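Local coordinates for protein putative cytochrome P450 YjiB (Bacillus subtilis subsp. subtilis, PDB 4RM4) that probably acts as a heme-dependent monooxygenase of the cytochrome P450 family, inserting an oxygen atom from O2 into organic substrates, at residues I142-L147 with E156-W161; A160-L165 with L235-G240. All coordinates share one frame; numbering follows the deposited sequence.

Interaction 1. Residues I142-L147 with E156-W161; sequences IVISEL and EQFKAW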
# COMPACT_ATOMS: atom_id res chain seq x y z
N ILE A 142 9.95 -9.46 4.39
CA ILE A 142 11.24 -10.03 4.04
C ILE A 142 11.89 -9.23 2.93
O ILE A 142 13.08 -8.93 2.99
CB ILE A 142 11.12 -11.49 3.58
CG1 ILE A 142 10.51 -12.34 4.69
CG2 ILE A 142 12.51 -12.03 3.22
CD1 ILE A 142 10.21 -13.77 4.24
N VAL A 143 11.10 -8.87 1.92
CA VAL A 143 11.64 -8.10 0.81
C VAL A 143 12.22 -6.76 1.25
O VAL A 143 13.32 -6.42 0.87
CB VAL A 143 10.58 -7.88 -0.30
CG1 VAL A 143 11.09 -6.89 -1.33
CG2 VAL A 143 10.22 -9.21 -0.96
N ILE A 144 11.47 -6.02 2.06
CA ILE A 144 11.90 -4.67 2.43
C ILE A 144 13.09 -4.72 3.39
O ILE A 144 13.97 -3.85 3.39
CB ILE A 144 10.75 -3.83 3.04
CG1 ILE A 144 11.08 -2.34 2.95
CG2 ILE A 144 10.44 -4.27 4.46
CD1 ILE A 144 11.19 -1.82 1.51
N SER A 145 13.14 -5.76 4.21
CA SER A 145 14.27 -5.87 5.13
C SER A 145 15.56 -6.04 4.32
O SER A 145 16.57 -5.43 4.63
CB SER A 145 14.08 -7.02 6.12
OG SER A 145 14.39 -8.27 5.51
N GLU A 146 15.51 -6.87 3.29
CA GLU A 146 16.68 -7.10 2.44
C GLU A 146 17.01 -5.88 1.59
O GLU A 146 18.17 -5.55 1.36
CB GLU A 146 16.50 -8.34 1.56
CG GLU A 146 16.37 -9.64 2.35
CD GLU A 146 16.67 -10.88 1.52
OE1 GLU A 146 17.14 -10.72 0.37
OE2 GLU A 146 16.44 -12.00 2.01
N LEU A 147 15.97 -5.18 1.15
CA LEU A 147 16.16 -3.95 0.42
C LEU A 147 16.65 -2.81 1.31
O LEU A 147 17.25 -1.86 0.82
CB LEU A 147 14.87 -3.53 -0.29
CG LEU A 147 14.74 -3.98 -1.74
CD1 LEU A 147 15.85 -3.34 -2.56
CD2 LEU A 147 14.77 -5.51 -1.84
N GLU A 156 14.53 -11.36 12.92
CA GLU A 156 13.35 -11.53 13.79
C GLU A 156 12.99 -10.26 14.54
O GLU A 156 11.82 -9.95 14.73
CB GLU A 156 13.52 -12.68 14.79
CG GLU A 156 12.39 -12.74 15.83
CD GLU A 156 10.98 -12.81 15.20
OE1 GLU A 156 10.79 -13.55 14.21
OE2 GLU A 156 10.06 -12.12 15.71
N GLN A 157 14.01 -9.54 14.97
CA GLN A 157 13.82 -8.30 15.69
C GLN A 157 13.13 -7.31 14.76
O GLN A 157 12.27 -6.53 15.17
CB GLN A 157 15.18 -7.77 16.11
CG GLN A 157 15.16 -6.69 17.17
CD GLN A 157 16.56 -6.30 17.59
OE1 GLN A 157 17.55 -6.73 16.98
NE2 GLN A 157 16.66 -5.48 18.63
N PHE A 158 13.52 -7.36 13.50
CA PHE A 158 12.96 -6.47 12.50
C PHE A 158 11.51 -6.81 12.21
O PHE A 158 10.65 -5.94 12.17
CB PHE A 158 13.79 -6.55 11.22
CG PHE A 158 13.52 -5.44 10.26
CD1 PHE A 158 14.03 -4.18 10.49
CD2 PHE A 158 12.75 -5.66 9.15
CE1 PHE A 158 13.77 -3.15 9.60
CE2 PHE A 158 12.50 -4.63 8.26
CZ PHE A 158 13.02 -3.38 8.49
N LYS A 159 11.24 -8.09 12.00
CA LYS A 159 9.88 -8.57 11.80
C LYS A 159 8.98 -8.16 12.98
O LYS A 159 7.86 -7.72 12.79
CB LYS A 159 9.88 -10.08 11.63
CG LYS A 159 8.50 -10.70 11.46
CD LYS A 159 7.85 -10.23 10.16
CE LYS A 159 6.69 -11.13 9.77
NZ LYS A 159 6.08 -10.75 8.46
N ALA A 160 9.50 -8.30 14.19
CA ALA A 160 8.75 -7.96 15.39
C ALA A 160 8.32 -6.50 15.40
O ALA A 160 7.19 -6.18 15.78
CB ALA A 160 9.56 -8.28 16.64
N TRP A 161 9.23 -5.61 15.00
CA TRP A 161 8.92 -4.20 14.82
C TRP A 161 7.84 -3.98 13.76
O TRP A 161 6.93 -3.17 13.94
CB TRP A 161 10.18 -3.44 14.42
CG TRP A 161 11.15 -3.21 15.54
CD1 TRP A 161 10.85 -2.97 16.85
CD2 TRP A 161 12.58 -3.23 15.45
NE1 TRP A 161 12.00 -2.82 17.58
CE2 TRP A 161 13.08 -2.98 16.75
CE3 TRP A 161 13.48 -3.43 14.41
CZ2 TRP A 161 14.44 -2.92 17.03
CZ3 TRP A 161 14.84 -3.37 14.68
CH2 TRP A 161 15.30 -3.12 15.98
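Phe158 meets Ser145 and Ile144 where two consecutive helices of the P450 fold, 138-147 and 155-165 (helices E and F in the usual lettering), are packed together across the short connection between them. The contact is small and wholly apolar: no hydrogen bond crosses it. With CG anti to the backbone N (chi1 -166°), the benzyl group of Phe158 extends to the facing helix and puts one ring side, CD2 and CE2, against Ser145. Ser145 CB lies 3.6 Å from Phe158 CE2 and equally close to CD2, approaching the ring obliquely. The branch methyl of Ile144 arrives at the ring edge, near its plane, with CG2 4.3 Å from Phe158 CE2. The rest of Ile144 leads away and reaches the heme. Leu237 also touches the Phe158 ring, and Val150 touches both Phe158 and Ser145.

Serine suits this buried place because it is small and can turn its hydroxyl back onto its own helix. OG stands between the backbone N and the carbonyl carbon (chi1 79°) and donates to Ile142 O at 2.9 Å, tilted from the carbonyl plane. Glu146 N also binds this oxygen from the same face, at 3.2 Å, in the normal helical bond. The hydroxyl proton is spent on its own helix and the CB methylene is left facing the ring, so that the interface probably rests on van der Waals packing of buried groups.

Interaction 2. Residues A160-L165 with L235-G240; sequences AWSDLL and LLLVAG. With HEM (protoporphyrin IX containing Fe), chain B.
Leu165 and Leu237 make the main apolar contact between helix 155-165, the F helix of the P450 fold, and helix 226-257, the long helix that passes over the heme. Leu165 CD1 is the atom that does the touching: it lies 3.7 Å from Leu237 CB and 4.0 Å from Val238 CG2, so one methyl rests against two successive residues of the long helix. The outer torsion of Leu165 is extended (chi2 -178°), which carries CD1 out to this distance. The axes of the short segments approach to 10.1 Å and cross at -53°, and the two leucine side chains, crossing obliquely, reach over that distance. Ser162 makes a looser polar-to-apolar contact, its OG 4.1 Å from Leu237 CD1.

Another side of the same helix presents other residues to the cofactor. Leu235 CD2 and Leu236 CD2 pack on its periphery, while the CB of Ala239 lies close to the porphyrin. Gly240 CA comes within 3.3 Å of HEM C2C; glycine fits here because a CB would find no room beside Leu236 O. The water bound to the iron at 2.4 Å donates to Ala239 O at a short 2.5 Å, a length to be read with caution. Ala239 and Gly240 open the (A/G)Gx(D/E)T signature of P450 enzymes. Thr243, the motif's threonine, binds Ala239 O through OG1, and Thr244, just beyond it, binds Gly240 O.

Helix 226-257 therefore lies between heme and F helix at this level; helix 177-204 packs on Trp161 and Leu164, and Ile144 of helix 138-147 touches Leu237.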
# COMPACT_ATOMS: atom_id res chain seq x y z
N ALA A 160 9.50 -8.30 14.19
CA ALA A 160 8.75 -7.96 15.39
C ALA A 160 8.32 -6.50 15.40
O ALA A 160 7.19 -6.18 15.78
CB ALA A 160 9.56 -8.28 16.64
N TRP A 161 9.23 -5.61 15.00
CA TRP A 161 8.92 -4.20 14.82
C TRP A 161 7.84 -3.98 13.76
O TRP A 161 6.93 -3.17 13.94
CB TRP A 161 10.18 -3.44 14.42
CG TRP A 161 11.15 -3.21 15.54
CD1 TRP A 161 10.85 -2.97 16.85
CD2 TRP A 161 12.58 -3.23 15.45
NE1 TRP A 161 12.00 -2.82 17.58
CE2 TRP A 161 13.08 -2.98 16.75
CE3 TRP A 161 13.48 -3.43 14.41
CZ2 TRP A 161 14.44 -2.92 17.03
CZ3 TRP A 161 14.84 -3.37 14.68
CH2 TRP A 161 15.30 -3.12 15.98
N SER A 162 7.95 -4.69 12.64
CA SER A 162 6.96 -4.54 11.57
C SER A 162 5.58 -4.98 12.01
O SER A 162 4.57 -4.43 11.57
CB SER A 162 7.38 -5.29 10.30
OG SER A 162 8.32 -4.52 9.56
N ASP A 163 5.53 -5.98 12.89
CA ASP A 163 4.25 -6.42 13.45
C ASP A 163 3.62 -5.34 14.32
O ASP A 163 2.42 -5.09 14.25
CB ASP A 163 4.42 -7.69 14.29
CG ASP A 163 4.73 -8.90 13.45
OD1 ASP A 163 4.48 -8.84 12.23
OD2 ASP A 163 5.22 -9.90 14.01
N LEU A 164 4.45 -4.73 15.15
CA LEU A 164 4.00 -3.68 16.04
C LEU A 164 3.48 -2.48 15.26
O LEU A 164 2.60 -1.77 15.73
CB LEU A 164 5.14 -3.24 16.96
CG LEU A 164 5.41 -4.16 18.15
CD1 LEU A 164 6.78 -3.88 18.76
CD2 LEU A 164 4.30 -4.00 19.18
N LEU A 165 4.03 -2.26 14.08
CA LEU A 165 3.64 -1.11 13.27
C LEU A 165 2.20 -1.19 12.78
O LEU A 165 1.58 -0.17 12.50
CB LEU A 165 4.59 -0.93 12.08
CG LEU A 165 5.92 -0.25 12.40
CD1 LEU A 165 6.74 -0.09 11.13
CD2 LEU A 165 5.65 1.09 13.06
N LEU A 235 9.01 5.01 7.17
CA LEU A 235 7.85 5.21 6.28
C LEU A 235 7.72 4.07 5.28
O LEU A 235 6.61 3.64 4.95
CB LEU A 235 7.95 6.54 5.53
CG LEU A 235 6.80 6.85 4.57
CD1 LEU A 235 5.45 6.75 5.30
CD2 LEU A 235 7.01 8.22 3.94
N LEU A 236 8.85 3.57 4.78
CA LEU A 236 8.81 2.48 3.82
C LEU A 236 8.08 1.25 4.38
O LEU A 236 7.36 0.58 3.66
CB LEU A 236 10.21 2.09 3.35
CG LEU A 236 10.98 3.19 2.62
CD1 LEU A 236 12.27 2.60 2.05
CD2 LEU A 236 10.14 3.86 1.51
N LEU A 237 8.30 0.95 5.66
CA LEU A 237 7.57 -0.12 6.33
C LEU A 237 6.11 0.24 6.48
O LEU A 237 5.23 -0.56 6.15
CB LEU A 237 8.15 -0.38 7.72
CG LEU A 237 9.67 -0.40 7.81
CD1 LEU A 237 10.09 -0.84 9.23
CD2 LEU A 237 10.27 -1.29 6.76
N VAL A 238 5.86 1.44 6.98
CA VAL A 238 4.50 1.90 7.28
C VAL A 238 3.66 1.98 6.01
O VAL A 238 2.51 1.52 5.98
CB VAL A 238 4.51 3.28 8.03
CG1 VAL A 238 3.10 3.85 8.21
CG2 VAL A 238 5.19 3.12 9.41
N ALA A 239 4.25 2.51 4.95
CA ALA A 239 3.55 2.73 3.68
C ALA A 239 3.46 1.48 2.81
O ALA A 239 2.52 1.35 2.00
CB ALA A 239 4.23 3.86 2.90
N GLY A 240 4.42 0.58 2.97
CA GLY A 240 4.62 -0.50 2.02
C GLY A 240 4.32 -1.92 2.47
O GLY A 240 3.97 -2.76 1.65
CHA HEM B . 2.52 7.05 -1.16
CHB HEM B . -0.52 3.39 -2.06
CHC HEM B . 3.16 0.22 -1.61
CHD HEM B . 6.08 3.82 -0.21
C1A HEM B . 1.38 6.35 -1.49
C2A HEM B . 0.09 6.91 -1.86
C3A HEM B . -0.75 5.90 -2.11
C4A HEM B . -0.02 4.66 -1.92
CMA HEM B . -2.24 6.01 -2.53
CAA HEM B . -0.26 8.41 -1.96
CBA HEM B . -0.53 9.00 -0.59
CGA HEM B . -1.15 10.37 -0.68
O1A HEM B . -1.49 10.91 0.40
O2A HEM B . -1.30 10.91 -1.81
C1B HEM B . 0.23 2.24 -2.05
C2B HEM B . -0.24 0.93 -2.45
C3B HEM B . 0.77 0.06 -2.30
C4B HEM B . 1.93 0.78 -1.84
CMB HEM B . -1.68 0.64 -2.94
CAB HEM B . 0.81 -1.45 -2.61
CBB HEM B . -0.08 -2.01 -3.43
C1C HEM B . 4.27 0.92 -1.23
C2C HEM B . 5.60 0.38 -1.04
C3C HEM B . 6.40 1.38 -0.66
C4C HEM B . 5.60 2.58 -0.59
CMC HEM B . 5.96 -1.10 -1.28
CAC HEM B . 7.90 1.39 -0.31
CBC HEM B . 8.63 0.29 -0.10
C1D HEM B . 5.40 5.01 -0.31
C2D HEM B . 5.94 6.28 0.06
C3D HEM B . 4.84 7.30 -0.23
C4D HEM B . 3.73 6.53 -0.76
CMD HEM B . 7.35 6.54 0.63
CAD HEM B . 4.92 8.83 -0.02
CBD HEM B . 5.40 9.46 -1.33
CGD HEM B . 5.39 10.97 -1.21
O1D HEM B . 6.05 11.63 -2.06
O2D HEM B . 4.75 11.48 -0.26
NA HEM B . 1.26 4.97 -1.53
NB HEM B . 1.56 2.10 -1.67
NC HEM B . 4.30 2.27 -0.94
ND HEM B . 4.11 5.19 -0.80
FE HEM B . 2.84 3.66 -1.38
O HOH W 1 1.86 3.44 0.84

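Read from the N terminus, the contacts follow one another rather than nest or cross. Interaction 1 closes a short loop, since only eight residues separate helix 138-147 from the segment it meets. Interaction 2 starts where that one stops: Ala160 and Trp161 belong to both, and its much longer loop of 69 residues takes in helices 177-204 and 210-215 before the chain returns as helix 226-257. Helix 155-165 is thus the shared element. The two contacts also meet directly, because Leu237 CD2 packs 3.8 Å from Ile144 CG2 and 3.9 Å from Phe158 CZ, joining three helices in apolar packing beside the heme.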